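PDB 4RK6: glucose-resistance amylase regulator from Weissella paramesenteroides ATCC 33313, which probably acts as a DNA-binding transcription regulator of the LacI family and binds D-glucose in a cleft between its two lobes. Local coordinates for residues Leu44-Asp49 and Gln60-Arg65; Lys84-Gln89 and Ser100-Ala105; Ser91-Thr96 and Arg249-Leu254; Thr174-Val179 and Ser209-Thr214; Gly203-Met208 and Glu231-Lys236. All coordinates share one frame; numbering follows the deposited sequence.

Interaction 1. Residues Leu44-Asp49 and Gln60-Arg65; sequences LITYLD and QTLLSR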
# COMPACT_ATOMS: atom_id res chain seq x y z
N LEU A 44 2.80 0.54 19.10
CA LEU A 44 4.03 1.13 18.52
C LEU A 44 4.39 0.31 17.30
O LEU A 44 4.47 -0.92 17.39
CB LEU A 44 5.18 1.06 19.51
CG LEU A 44 5.48 2.25 20.42
CD1 LEU A 44 4.21 2.84 21.02
CD2 LEU A 44 6.46 1.81 21.49
N ILE A 45 4.61 0.97 16.17
CA ILE A 45 5.01 0.29 14.96
C ILE A 45 6.47 0.65 14.64
O ILE A 45 6.86 1.83 14.68
CB ILE A 45 4.11 0.69 13.77
CG1 ILE A 45 2.63 0.48 14.09
CG2 ILE A 45 4.53 -0.05 12.52
CD1 ILE A 45 2.22 -0.96 14.28
N THR A 46 7.27 -0.37 14.36
CA THR A 46 8.67 -0.20 14.06
C THR A 46 8.96 -1.01 12.80
O THR A 46 8.31 -2.02 12.53
CB THR A 46 9.57 -0.67 15.24
OG1 THR A 46 9.38 -2.07 15.47
CG2 THR A 46 9.27 0.11 16.51
N TYR A 47 9.92 -0.55 12.00
CA TYR A 47 10.37 -1.28 10.82
C TYR A 47 11.70 -1.97 11.08
O TYR A 47 12.49 -1.55 11.94
CB TYR A 47 10.45 -0.38 9.59
CG TYR A 47 9.10 0.08 9.12
CD1 TYR A 47 8.29 -0.75 8.35
CD2 TYR A 47 8.61 1.33 9.45
CE1 TYR A 47 7.05 -0.34 7.91
CE2 TYR A 47 7.35 1.75 9.03
CZ TYR A 47 6.58 0.91 8.25
OH TYR A 47 5.33 1.31 7.82
N LEU A 48 11.91 -3.06 10.36
CA LEU A 48 13.11 -3.87 10.50
C LEU A 48 13.74 -4.09 9.13
O LEU A 48 13.07 -4.57 8.20
CB LEU A 48 12.76 -5.22 11.12
CG LEU A 48 13.93 -5.99 11.71
CD1 LEU A 48 14.23 -5.47 13.10
CD2 LEU A 48 13.61 -7.47 11.73
N ASP A 49 15.02 -3.72 8.99
CA ASP A 49 15.75 -3.99 7.74
C ASP A 49 16.64 -5.23 7.92
O ASP A 49 16.48 -5.96 8.91
CB ASP A 49 16.52 -2.75 7.22
CG ASP A 49 17.61 -2.26 8.16
OD1 ASP A 49 18.01 -2.97 9.11
OD2 ASP A 49 18.09 -1.13 7.92
N GLN A 60 16.46 -2.40 21.19
CA GLN A 60 16.62 -1.47 22.31
C GLN A 60 15.41 -0.52 22.48
O GLN A 60 15.05 -0.19 23.60
CB GLN A 60 17.92 -0.69 22.17
CG GLN A 60 19.14 -1.55 22.45
CD GLN A 60 20.46 -0.81 22.23
OE1 GLN A 60 21.34 -0.82 23.09
NE2 GLN A 60 20.59 -0.18 21.07
N THR A 61 14.81 -0.12 21.36
CA THR A 61 13.59 0.72 21.31
C THR A 61 12.37 -0.03 21.86
O THR A 61 11.51 0.54 22.52
CB THR A 61 13.31 1.17 19.85
OG1 THR A 61 14.34 2.06 19.42
CG2 THR A 61 11.95 1.86 19.70
N LEU A 62 12.30 -1.33 21.60
CA LEU A 62 11.22 -2.16 22.14
C LEU A 62 11.26 -2.33 23.66
O LEU A 62 10.27 -2.03 24.32
CB LEU A 62 11.12 -3.49 21.39
CG LEU A 62 10.69 -3.33 19.92
CD1 LEU A 62 10.95 -4.57 19.07
CD2 LEU A 62 9.23 -2.91 19.79
N LEU A 63 12.38 -2.76 24.25
CA LEU A 63 12.39 -2.89 25.73
C LEU A 63 12.44 -1.56 26.48
O LEU A 63 11.91 -1.47 27.60
CB LEU A 63 13.45 -3.88 26.25
CG LEU A 63 14.92 -3.52 26.30
CD1 LEU A 63 15.67 -4.47 27.23
CD2 LEU A 63 15.53 -3.55 24.92
N SER A 64 13.02 -0.52 25.88
CA SER A 64 13.05 0.82 26.51
C SER A 64 11.67 1.49 26.55
O SER A 64 11.41 2.33 27.41
CB SER A 64 14.08 1.74 25.85
OG SER A 64 13.74 2.03 24.50
N ARG A 65 10.79 1.10 25.62
CA ARG A 65 9.40 1.56 25.63
C ARG A 65 8.51 0.61 26.44
O ARG A 65 7.29 0.78 26.49
CB ARG A 65 8.88 1.73 24.18
CG ARG A 65 9.26 3.07 23.54
CD ARG A 65 10.76 3.33 23.40
NE ARG A 65 11.09 4.74 23.58
CZ ARG A 65 12.32 5.25 23.53
NH1 ARG A 65 13.38 4.47 23.31
NH2 ARG A 65 12.50 6.55 23.70
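In R65 CG lies anti to the carbonyl carbon (chi1 -83°) and the chain bends at chi2 and chi3, which leaves CB and CG, not the charged end, against L44. The L44 branch carrying CD2 reaches over from the strand and meets the methylene chain at about a right angle, with L44 CD2 3.6 Å from R65 CB and 3.7 Å from R65 CG. A leucine suits a buried strand position, and the arginine offers it only apolar carbons. The guanidinium leads elsewhere: its NH2 donates to the backbone oxygen of R65 of the second subunit, while R65 NH1 makes a weak bond to S64 OG. That serine hydroxyl donates in turn to the helix carbonyl, S64 OG to Q60 O at 2.7 Å. Further along the strand, T46 OG1 is 4.4 Å from L62 CD2, a loose approach; threonine here also gives a weak bond to V15 O of the adjoining strand. I45, on the opposite face of strand 42-48, makes backbone hydrogen bonds to the second subunit. Strand 42-48 followed by helix 52-64 packed on its face is the beta-alpha unit typical of the Rossmann-like type I periplasmic-binding-protein fold.

Interaction 2. Residues Lys84-Gln89 and Ser100-Ala105; sequences KLLEEQ and SEQISA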
# COMPACT_ATOMS: atom_id res chain seq x y z
N LYS A 84 15.94 -12.64 23.32
CA LYS A 84 16.14 -11.50 24.22
C LYS A 84 14.80 -10.92 24.72
O LYS A 84 14.67 -10.57 25.90
CB LYS A 84 17.01 -10.42 23.57
CG LYS A 84 18.50 -10.77 23.57
CD LYS A 84 19.32 -9.63 22.97
CE LYS A 84 20.75 -9.58 23.49
NZ LYS A 84 20.81 -9.36 24.96
N LEU A 85 13.80 -10.88 23.86
CA LEU A 85 12.49 -10.36 24.29
C LEU A 85 11.83 -11.30 25.28
O LEU A 85 11.40 -10.88 26.35
CB LEU A 85 11.57 -10.10 23.09
CG LEU A 85 12.04 -8.95 22.19
CD1 LEU A 85 11.34 -9.06 20.85
CD2 LEU A 85 11.79 -7.59 22.81
N LEU A 86 11.81 -12.59 24.97
CA LEU A 86 11.23 -13.55 25.89
C LEU A 86 11.93 -13.51 27.25
O LEU A 86 11.29 -13.64 28.28
CB LEU A 86 11.30 -14.96 25.32
CG LEU A 86 10.46 -15.30 24.09
CD1 LEU A 86 10.86 -16.66 23.55
CD2 LEU A 86 8.97 -15.28 24.40
N GLU A 87 13.24 -13.32 27.22
CA GLU A 87 14.05 -13.29 28.43
C GLU A 87 13.82 -12.02 29.25
O GLU A 87 14.18 -11.98 30.42
CB GLU A 87 15.53 -13.49 28.08
CG GLU A 87 15.79 -14.88 27.50
CD GLU A 87 17.16 -15.05 26.89
OE1 GLU A 87 18.03 -14.17 27.12
OE2 GLU A 87 17.36 -16.05 26.18
N GLU A 88 13.20 -11.00 28.65
CA GLU A 88 12.76 -9.79 29.38
C GLU A 88 11.30 -9.90 29.83
O GLU A 88 10.72 -8.91 30.27
CB GLU A 88 12.93 -8.52 28.52
CG GLU A 88 14.35 -8.22 28.07
CD GLU A 88 15.25 -7.69 29.18
OE1 GLU A 88 16.48 -7.72 28.99
OE2 GLU A 88 14.74 -7.24 30.23
N GLN A 89 10.73 -11.09 29.72
CA GLN A 89 9.33 -11.37 30.09
C GLN A 89 8.33 -10.59 29.21
O GLN A 89 7.25 -10.22 29.65
CB GLN A 89 9.09 -11.13 31.59
CG GLN A 89 9.85 -12.09 32.51
CD GLN A 89 11.33 -11.76 32.63
OE1 GLN A 89 11.70 -10.63 32.97
NE2 GLN A 89 12.19 -12.74 32.37
N SER A 100 9.12 -19.37 15.47
CA SER A 100 9.83 -20.21 16.42
C SER A 100 8.89 -21.12 17.15
O SER A 100 7.77 -20.76 17.48
CB SER A 100 10.61 -19.37 17.43
OG SER A 100 11.08 -20.20 18.49
N GLU A 101 9.38 -22.33 17.40
CA GLU A 101 8.72 -23.30 18.28
C GLU A 101 8.46 -22.79 19.72
O GLU A 101 7.59 -23.31 20.43
CB GLU A 101 9.54 -24.61 18.32
CG GLU A 101 10.97 -24.49 18.87
CD GLU A 101 11.96 -23.77 17.95
OE1 GLU A 101 13.01 -23.31 18.45
OE2 GLU A 101 11.71 -23.63 16.74
N GLN A 102 9.20 -21.76 20.11
CA GLN A 102 9.10 -21.16 21.43
C GLN A 102 7.89 -20.26 21.60
O GLN A 102 7.56 -19.89 22.72
CB GLN A 102 10.34 -20.30 21.72
CG GLN A 102 11.68 -21.03 21.75
CD GLN A 102 12.83 -20.05 21.63
OE1 GLN A 102 12.97 -19.36 20.62
NE2 GLN A 102 13.62 -19.94 22.68
N ILE A 103 7.25 -19.87 20.49
CA ILE A 103 6.21 -18.84 20.55
C ILE A 103 4.93 -19.24 19.84
O ILE A 103 4.93 -20.12 19.01
CB ILE A 103 6.71 -17.50 19.95
CG1 ILE A 103 6.90 -17.55 18.44
CG2 ILE A 103 7.98 -17.04 20.66
CD1 ILE A 103 7.27 -16.19 17.88
N SER A 104 3.84 -18.57 20.19
CA SER A 104 2.57 -18.81 19.52
C SER A 104 2.51 -18.07 18.19
O SER A 104 3.25 -17.12 17.95
CB SER A 104 1.39 -18.38 20.39
OG SER A 104 1.30 -19.20 21.55
N ALA A 105 1.61 -18.51 17.33
CA ALA A 105 1.49 -17.93 15.99
C ALA A 105 0.05 -17.89 15.61
O ALA A 105 -0.69 -18.80 15.92
CB ALA A 105 2.26 -18.76 14.97
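L86 leads with CD1, which touches two neighbours in the facing turn: it is 4.1 Å from Q102 CB and 4.1 Å from I103 CG2. The L86 side chain crosses that of I103 at about a right angle, methyl against methyl, whereas Q102 contributes only the aliphatic start of its chain. I103 turns CG2 to the leucine because its CG1 sits between the backbone N and the carbonyl carbon (chi1 70°).

The next shell fixes these groups. S100 to I103 form a type I beta turn, closed by I103 N to S100 O at 3.2 Å. Within it S100 makes an ST turn: Q102 N donates to S100 OG at 2.9 Å, nearly straight at 165°. The same hydroxyl gives its proton to Q102 OE1 at 3.0 Å, in the plane of the amide on a lone pair, and Q102 NE2 bonds to D83 OD1, so the amide is held from both ends. Serine suits a place where one small group must both accept and donate. On the other side a Schellman motif ends the helix, with Q89 at positive phi and Q89 N bonded to L86 O.

The contact lies where helix 79-87 runs out ahead of strand 91-95; I103 packs on V92 and S94 of that strand and leads into its sheet neighbour, strand 104-108.

Interaction 3. Residues Ser91-Thr96 and Arg249-Leu254; sequences SVISLT and RIAMQL. With GLC (alpha-D-glucopyranose), chain C.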
# COMPACT_ATOMS: atom_id res chain seq x y z
N SER A 91 5.97 -10.87 25.85
CA SER A 91 5.33 -11.85 25.00
C SER A 91 5.69 -11.61 23.56
O SER A 91 5.75 -10.47 23.11
CB SER A 91 3.81 -11.79 25.14
OG SER A 91 3.43 -12.29 26.41
N VAL A 92 5.94 -12.69 22.84
CA VAL A 92 6.27 -12.60 21.43
C VAL A 92 5.33 -13.52 20.71
O VAL A 92 5.21 -14.68 21.09
CB VAL A 92 7.74 -12.99 21.15
CG1 VAL A 92 8.04 -12.85 19.68
CG2 VAL A 92 8.70 -12.14 21.96
N ILE A 93 4.64 -13.00 19.70
CA ILE A 93 3.70 -13.75 18.92
C ILE A 93 3.96 -13.45 17.46
O ILE A 93 4.16 -12.30 17.11
CB ILE A 93 2.26 -13.39 19.31
CG1 ILE A 93 1.98 -13.84 20.75
CG2 ILE A 93 1.27 -14.03 18.35
CD1 ILE A 93 0.74 -13.25 21.35
N SER A 94 3.99 -14.47 16.62
CA SER A 94 4.21 -14.26 15.18
C SER A 94 2.91 -14.39 14.38
O SER A 94 2.00 -15.14 14.73
CB SER A 94 5.32 -15.16 14.63
OG SER A 94 4.99 -16.53 14.71
N LEU A 95 2.84 -13.61 13.30
CA LEU A 95 1.64 -13.45 12.50
C LEU A 95 1.92 -13.78 11.03
O LEU A 95 2.86 -13.25 10.45
CB LEU A 95 1.10 -12.03 12.63
CG LEU A 95 0.34 -11.69 13.92
CD1 LEU A 95 1.14 -11.84 15.18
CD2 LEU A 95 -0.16 -10.26 13.82
N THR A 96 1.13 -14.70 10.49
CA THR A 96 1.22 -15.19 9.10
C THR A 96 2.40 -16.12 8.88
O THR A 96 2.65 -16.58 7.78
CB THR A 96 1.21 -14.05 8.04
OG1 THR A 96 2.52 -13.48 7.91
CG2 THR A 96 0.19 -12.99 8.37
N ARG A 249 -6.52 -9.26 15.11
CA ARG A 249 -7.36 -9.28 16.32
C ARG A 249 -7.07 -10.49 17.22
O ARG A 249 -6.97 -10.35 18.45
CB ARG A 249 -8.85 -9.30 15.94
CG ARG A 249 -9.36 -8.00 15.35
CD ARG A 249 -10.89 -8.00 15.29
NE ARG A 249 -11.40 -8.91 14.27
CZ ARG A 249 -11.57 -8.60 12.98
NH1 ARG A 249 -11.30 -7.38 12.52
NH2 ARG A 249 -12.04 -9.51 12.15
N ILE A 250 -6.94 -11.66 16.61
CA ILE A 250 -6.74 -12.91 17.35
C ILE A 250 -5.36 -12.95 18.00
O ILE A 250 -5.21 -13.39 19.15
CB ILE A 250 -7.03 -14.11 16.45
CG1 ILE A 250 -8.53 -14.13 16.05
CG2 ILE A 250 -6.66 -15.44 17.09
CD1 ILE A 250 -9.51 -14.30 17.20
N ALA A 251 -4.34 -12.46 17.30
CA ALA A 251 -3.01 -12.35 17.93
C ALA A 251 -3.05 -11.48 19.21
O ALA A 251 -2.51 -11.83 20.25
CB ALA A 251 -1.98 -11.81 16.95
N MSE A 252 -3.73 -10.34 19.14
CA MSE A 252 -3.83 -9.46 20.30
C MSE A 252 -4.66 -10.14 21.36
O MSE A 252 -4.32 -10.09 22.56
CB MSE A 252 -4.38 -8.09 19.90
CG MSE A 252 -4.39 -7.10 21.05
SE MSE A 252 -2.64 -6.75 21.86
CE MSE A 252 -3.23 -5.79 23.48
N GLN A 253 -5.72 -10.82 20.96
CA GLN A 253 -6.57 -11.51 21.95
C GLN A 253 -5.83 -12.63 22.67
O GLN A 253 -6.04 -12.87 23.86
CB GLN A 253 -7.83 -12.09 21.30
CG GLN A 253 -8.92 -12.36 22.33
CD GLN A 253 -9.36 -11.09 23.01
OE1 GLN A 253 -9.60 -10.07 22.35
NE2 GLN A 253 -9.46 -11.12 24.33
N LEU A 254 -4.99 -13.35 21.93
CA LEU A 254 -4.15 -14.37 22.52
C LEU A 254 -3.29 -13.78 23.63
O LEU A 254 -3.20 -14.34 24.74
CB LEU A 254 -3.30 -15.03 21.44
CG LEU A 254 -2.52 -16.29 21.80
CD1 LEU A 254 -3.50 -17.39 22.18
CD2 LEU A 254 -1.68 -16.71 20.61
C1 GLC C . 3.94 -12.68 3.57
C2 GLC C . 2.83 -13.39 4.35
C3 GLC C . 1.93 -14.22 3.46
C4 GLC C . 1.51 -13.41 2.24
C5 GLC C . 2.79 -13.03 1.47
C6 GLC C . 2.48 -12.19 0.24
O1 GLC C . 4.95 -13.60 3.39
O2 GLC C . 3.39 -14.26 5.33
O3 GLC C . 0.80 -14.54 4.27
O4 GLC C . 0.62 -14.14 1.46
O5 GLC C . 3.61 -12.23 2.27
O6 GLC C . 1.86 -10.99 0.58
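Peptide groups are the flat groups here: I93 CD1 approaches the A251 carbonyl oxygen to 3.7 Å, and at the strand's end the L95 carbonyl receives the hydroxyl of T96, tilted 17° from its plane. The setting is one lobe of the type I periplasmic-binding-protein fold, an alpha/beta sandwich in which helix 249-254 lies against strand 91-95. The two segments run nearly antiparallel, 162° between their directions, with axes 9.4 Å apart.

A251 faces the strand, and its single methyl is met from two positions. L95 brings its branched end over it, with CD1 3.6 Å from A251 CB and both CG and CD2 close behind; I93 CG2 stands at 4.2 Å from the same A251 CB. A small residue lets the helix come this near the sheet. One turn on, L254 CD2 meets I93 CD1 at 4.3 Å. With CG1 anti to the carbonyl carbon (chi1 -66°), I93 spreads its branches, CG2 to the alanine and CD1 on to the leucine. F71 of the adjoining strand 69-72 packs on I93, L95 and A251, extending the same apolar layer.

Past L95 the strand gives out at T96, a residue of the glucose pocket, which has positive phi. Its hydroxyl links fold to ligand: T96 OG1 donates to L95 O at 2.6 Å and accepts from glucose O2 at 2.8 Å.

Interaction 4. Residues Thr174-Val179 and Ser209-Thr214; sequences TGYTSV and SDHGKT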
# COMPACT_ATOMS: atom_id res chain seq x y z
N THR A 174 8.35 -9.60 -10.69
CA THR A 174 8.49 -11.05 -10.76
C THR A 174 7.36 -11.67 -11.56
O THR A 174 7.56 -12.56 -12.39
CB THR A 174 8.62 -11.66 -9.36
OG1 THR A 174 9.88 -11.28 -8.79
CG2 THR A 174 8.47 -13.19 -9.38
N GLY A 175 6.13 -11.21 -11.35
CA GLY A 175 5.06 -11.70 -12.20
C GLY A 175 5.25 -11.37 -13.67
O GLY A 175 5.00 -12.20 -14.55
N TYR A 176 5.64 -10.13 -13.94
CA TYR A 176 5.81 -9.67 -15.31
C TYR A 176 6.92 -10.44 -16.02
O TYR A 176 6.75 -10.91 -17.16
CB TYR A 176 6.13 -8.18 -15.32
CG TYR A 176 5.90 -7.55 -16.68
CD1 TYR A 176 6.87 -7.64 -17.68
CD2 TYR A 176 4.71 -6.89 -16.98
CE1 TYR A 176 6.65 -7.08 -18.94
CE2 TYR A 176 4.48 -6.34 -18.23
CZ TYR A 176 5.46 -6.44 -19.21
OH TYR A 176 5.23 -5.90 -20.46
N THR A 177 8.04 -10.58 -15.33
CA THR A 177 9.21 -11.24 -15.94
C THR A 177 9.05 -12.74 -16.09
O THR A 177 9.69 -13.34 -16.97
CB THR A 177 10.54 -10.92 -15.20
OG1 THR A 177 10.53 -11.41 -13.85
CG2 THR A 177 10.82 -9.43 -15.19
N SER A 178 8.23 -13.36 -15.25
CA SER A 178 8.10 -14.81 -15.28
C SER A 178 7.75 -15.31 -16.68
O SER A 178 8.33 -16.28 -17.17
CB SER A 178 7.05 -15.30 -14.27
OG SER A 178 5.74 -14.86 -14.62
N VAL A 179 6.78 -14.67 -17.31
CA VAL A 179 6.26 -15.17 -18.59
C VAL A 179 6.85 -14.46 -19.80
O VAL A 179 6.47 -14.76 -20.92
CB VAL A 179 4.72 -15.06 -18.66
CG1 VAL A 179 4.10 -16.06 -17.71
CG2 VAL A 179 4.25 -13.64 -18.35
N SER A 209 -1.10 -8.95 -21.55
CA SER A 209 -1.75 -7.87 -22.34
C SER A 209 -0.78 -7.13 -23.23
O SER A 209 -1.13 -6.77 -24.35
CB SER A 209 -2.43 -6.84 -21.42
OG SER A 209 -3.46 -7.44 -20.68
N ASP A 210 0.42 -6.89 -22.71
CA ASP A 210 1.45 -6.12 -23.44
C ASP A 210 2.04 -6.90 -24.62
O ASP A 210 2.73 -6.32 -25.46
CB ASP A 210 2.60 -5.74 -22.51
CG ASP A 210 2.23 -4.65 -21.49
OD1 ASP A 210 1.16 -4.00 -21.60
OD2 ASP A 210 3.09 -4.38 -20.63
N HIS A 211 1.80 -8.21 -24.65
CA HIS A 211 2.33 -9.09 -25.71
C HIS A 211 1.24 -9.78 -26.50
O HIS A 211 1.40 -10.93 -26.95
CB HIS A 211 3.31 -10.09 -25.12
CG HIS A 211 4.51 -9.43 -24.51
ND1 HIS A 211 4.52 -8.93 -23.23
CD2 HIS A 211 5.73 -9.15 -25.02
CE1 HIS A 211 5.69 -8.37 -22.98
NE2 HIS A 211 6.45 -8.50 -24.05
N GLY A 212 0.13 -9.06 -26.67
CA GLY A 212 -0.97 -9.49 -27.54
C GLY A 212 -1.78 -10.69 -27.08
O GLY A 212 -2.37 -11.39 -27.90
N LYS A 213 -1.80 -10.92 -25.77
CA LYS A 213 -2.54 -12.04 -25.20
C LYS A 213 -3.50 -11.51 -24.16
O LYS A 213 -3.50 -10.32 -23.85
CB LYS A 213 -1.57 -13.07 -24.63
CG LYS A 213 -0.70 -13.72 -25.73
CD LYS A 213 0.01 -14.99 -25.28
CE LYS A 213 0.75 -15.67 -26.44
NZ LYS A 213 -0.16 -16.31 -27.43
N THR A 214 -4.37 -12.39 -23.66
CA THR A 214 -5.38 -11.99 -22.71
C THR A 214 -5.56 -13.07 -21.66
O THR A 214 -5.58 -14.25 -21.98
CB THR A 214 -6.73 -11.78 -23.43
OG1 THR A 214 -6.53 -10.86 -24.52
CG2 THR A 214 -7.78 -11.21 -22.48
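Helix 172-182 and the C-terminal end of helix 198-210 are joined at the protein surface by a tyrosine-carboxylate hydrogen bond between Y176 and D210. The phenol OH of Y176 donates to D210 OD2 at 2.6 Å, a short bond that uses the anti lone pair of D210 OD2, the one turned away from the other carboxylate oxygen. D210 OD2 sits at the ring edge, in the plane of the ring, 3.4 Å from Y176 CE2, while ring and carboxylate planes stand 55° apart. Tyrosine suits the place because it is long enough to span the gap between the helices; with its ring anti to the backbone N (chi1 -163°), the hydroxyl is carried out to the far helix end. H211 adds a looser neighbour, its CE1 3.6 Å from Y176 OH, and is itself held by H211 ND1 bonding to A207 O.

Both helices belong to one alpha/beta lobe of the periplasmic-binding-protein fold, at the dimer interface. The other carboxylate oxygen, D210 OD1, makes a salt bridge with R234 NE of the second subunit, whose side chain also packs on Y176. That arginine probably favours the charged form of D210, though it would also draw charge from the carboxylate rather than strengthen its hold on the phenol proton. Two residues on from the tyrosine, S178 OG donates to G175 O at 2.8 Å.

Interaction 5. Residues Gly203-Met208 and Glu231-Lys236; sequences GLINAM and EIARPK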
# COMPACT_ATOMS: atom_id res chain seq x y z
N GLY A 203 1.16 -8.41 -12.39
CA GLY A 203 2.32 -8.45 -13.31
C GLY A 203 2.09 -9.40 -14.45
O GLY A 203 2.37 -9.09 -15.59
N LEU A 204 1.55 -10.57 -14.12
CA LEU A 204 1.21 -11.56 -15.12
C LEU A 204 0.15 -11.04 -16.11
O LEU A 204 0.28 -11.21 -17.33
CB LEU A 204 0.66 -12.80 -14.43
CG LEU A 204 1.70 -13.68 -13.73
CD1 LEU A 204 1.01 -14.61 -12.76
CD2 LEU A 204 2.47 -14.48 -14.76
N ILE A 205 -0.90 -10.41 -15.59
CA ILE A 205 -1.94 -9.85 -16.45
C ILE A 205 -1.33 -8.85 -17.44
O ILE A 205 -1.60 -8.91 -18.66
CB ILE A 205 -3.03 -9.16 -15.62
CG1 ILE A 205 -3.93 -10.20 -14.96
CG2 ILE A 205 -3.84 -8.20 -16.50
CD1 ILE A 205 -4.94 -9.58 -14.03
N ASN A 206 -0.51 -7.95 -16.93
CA ASN A 206 0.07 -6.93 -17.79
C ASN A 206 1.05 -7.50 -18.81
O ASN A 206 1.09 -7.01 -19.93
CB ASN A 206 0.71 -5.79 -16.98
CG ASN A 206 -0.33 -4.84 -16.44
OD1 ASN A 206 -1.51 -4.97 -16.73
ND2 ASN A 206 0.09 -3.86 -15.67
N ALA A 207 1.83 -8.50 -18.42
CA ALA A 207 2.79 -9.09 -19.35
C ALA A 207 2.02 -9.71 -20.50
O ALA A 207 2.38 -9.56 -21.67
CB ALA A 207 3.68 -10.12 -18.67
N MSE A 208 0.93 -10.40 -20.17
CA MSE A 208 0.12 -11.03 -21.24
C MSE A 208 -0.46 -9.97 -22.14
O MSE A 208 -0.33 -10.07 -23.39
CB MSE A 208 -0.99 -11.94 -20.70
CG MSE A 208 -0.52 -13.09 -19.80
SE MSE A 208 0.91 -14.24 -20.58
CE MSE A 208 -0.32 -15.14 -21.81
N GLU A 231 -9.31 -6.63 -7.07
CA GLU A 231 -10.56 -5.98 -7.47
C GLU A 231 -10.37 -4.91 -8.55
O GLU A 231 -11.30 -4.61 -9.30
CB GLU A 231 -11.20 -5.32 -6.24
CG GLU A 231 -11.46 -6.23 -5.05
CD GLU A 231 -11.57 -5.48 -3.73
OE1 GLU A 231 -11.75 -4.24 -3.72
OE2 GLU A 231 -11.46 -6.13 -2.67
N ILE A 232 -9.19 -4.31 -8.60
CA ILE A 232 -8.93 -3.24 -9.58
C ILE A 232 -8.25 -3.78 -10.84
O ILE A 232 -8.26 -3.12 -11.88
CB ILE A 232 -8.18 -2.01 -8.99
CG1 ILE A 232 -6.74 -2.29 -8.69
CG2 ILE A 232 -8.86 -1.50 -7.74
CD1 ILE A 232 -6.02 -1.13 -8.03
N ALA A 233 -7.70 -4.99 -10.77
CA ALA A 233 -7.17 -5.67 -11.95
C ALA A 233 -8.29 -5.91 -12.94
O ALA A 233 -9.48 -6.03 -12.56
CB ALA A 233 -6.57 -7.02 -11.56
N ARG A 234 -7.92 -5.99 -14.21
CA ARG A 234 -8.85 -6.35 -15.27
C ARG A 234 -8.17 -7.35 -16.18
O ARG A 234 -7.21 -7.00 -16.87
CB ARG A 234 -9.32 -5.12 -16.06
CG ARG A 234 -10.21 -4.17 -15.26
CD ARG A 234 -11.62 -4.74 -15.06
NE ARG A 234 -12.52 -3.83 -14.33
CZ ARG A 234 -12.54 -3.63 -13.01
NH1 ARG A 234 -11.66 -4.22 -12.19
NH2 ARG A 234 -13.43 -2.79 -12.50
N PRO A 235 -8.61 -8.61 -16.17
CA PRO A 235 -9.78 -9.10 -15.43
C PRO A 235 -9.59 -9.13 -13.92
O PRO A 235 -8.45 -9.28 -13.43
CB PRO A 235 -9.90 -10.54 -15.93
CG PRO A 235 -8.49 -10.95 -16.20
CD PRO A 235 -7.87 -9.71 -16.81
N LYS A 236 -10.69 -9.02 -13.18
CA LYS A 236 -10.62 -9.16 -11.72
C LYS A 236 -10.04 -10.54 -11.39
O LYS A 236 -10.37 -11.54 -12.04
CB LYS A 236 -12.00 -9.00 -11.08
CG LYS A 236 -12.56 -7.57 -11.14
CD LYS A 236 -14.01 -7.52 -10.67
CE LYS A 236 -14.53 -6.10 -10.51
NZ LYS A 236 -14.15 -5.44 -9.23
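I205 CB of helix 198-210 points toward the loop after helix 229-232 and carries two branches. The shorter, CG2, lies anti to the backbone N and comes to 3.6 Å from the carbonyl oxygen of R234. The longer runs through CG1, anti to the carbonyl carbon (chi1 -75°), and extends on to CD1, which is 3.6 Å from P235 O. At the same tip I205 CD1 meets A233 CB at 3.9 Å and the proline ring at P235 CD, 4.0 Å. A branched isoleucine thus fills a bend of backbone that a cis peptide before P235 helps to shape.

In the alpha/beta lobe this loop carries the chain from the short helix into strand 238-241, while I205 also packs on I221 of strand 220-223. The R234 guanidinium lies back over its own loop and stiffens the bend: R234 NH1 donates to E231 O and to A233 O, both at 2.9 Å and within its guanidinium plane, and R234 NE makes a salt bridge with D210 of the second subunit.

In the fold
From the N terminus, interaction 1 closes first, a short loop pairing strand 42-48, outermost within the chain, with the helix after it. Interaction 2 follows in series and touches it where L63 packs on E88. Interaction 3 opens before interaction 2 has closed, so the two cross; strands 91-95 and 104-108 are sheet neighbours there. Its loop is far longer, since the chain goes to the other lobe and returns as helix 244-257. Within that excursion lie interactions 4 and 5, which cross each other and share helix 198-210, their centres about 9 Å apart. Interactions 1, 4 and 5 all touch the second subunit, linking both lobes to the dimer.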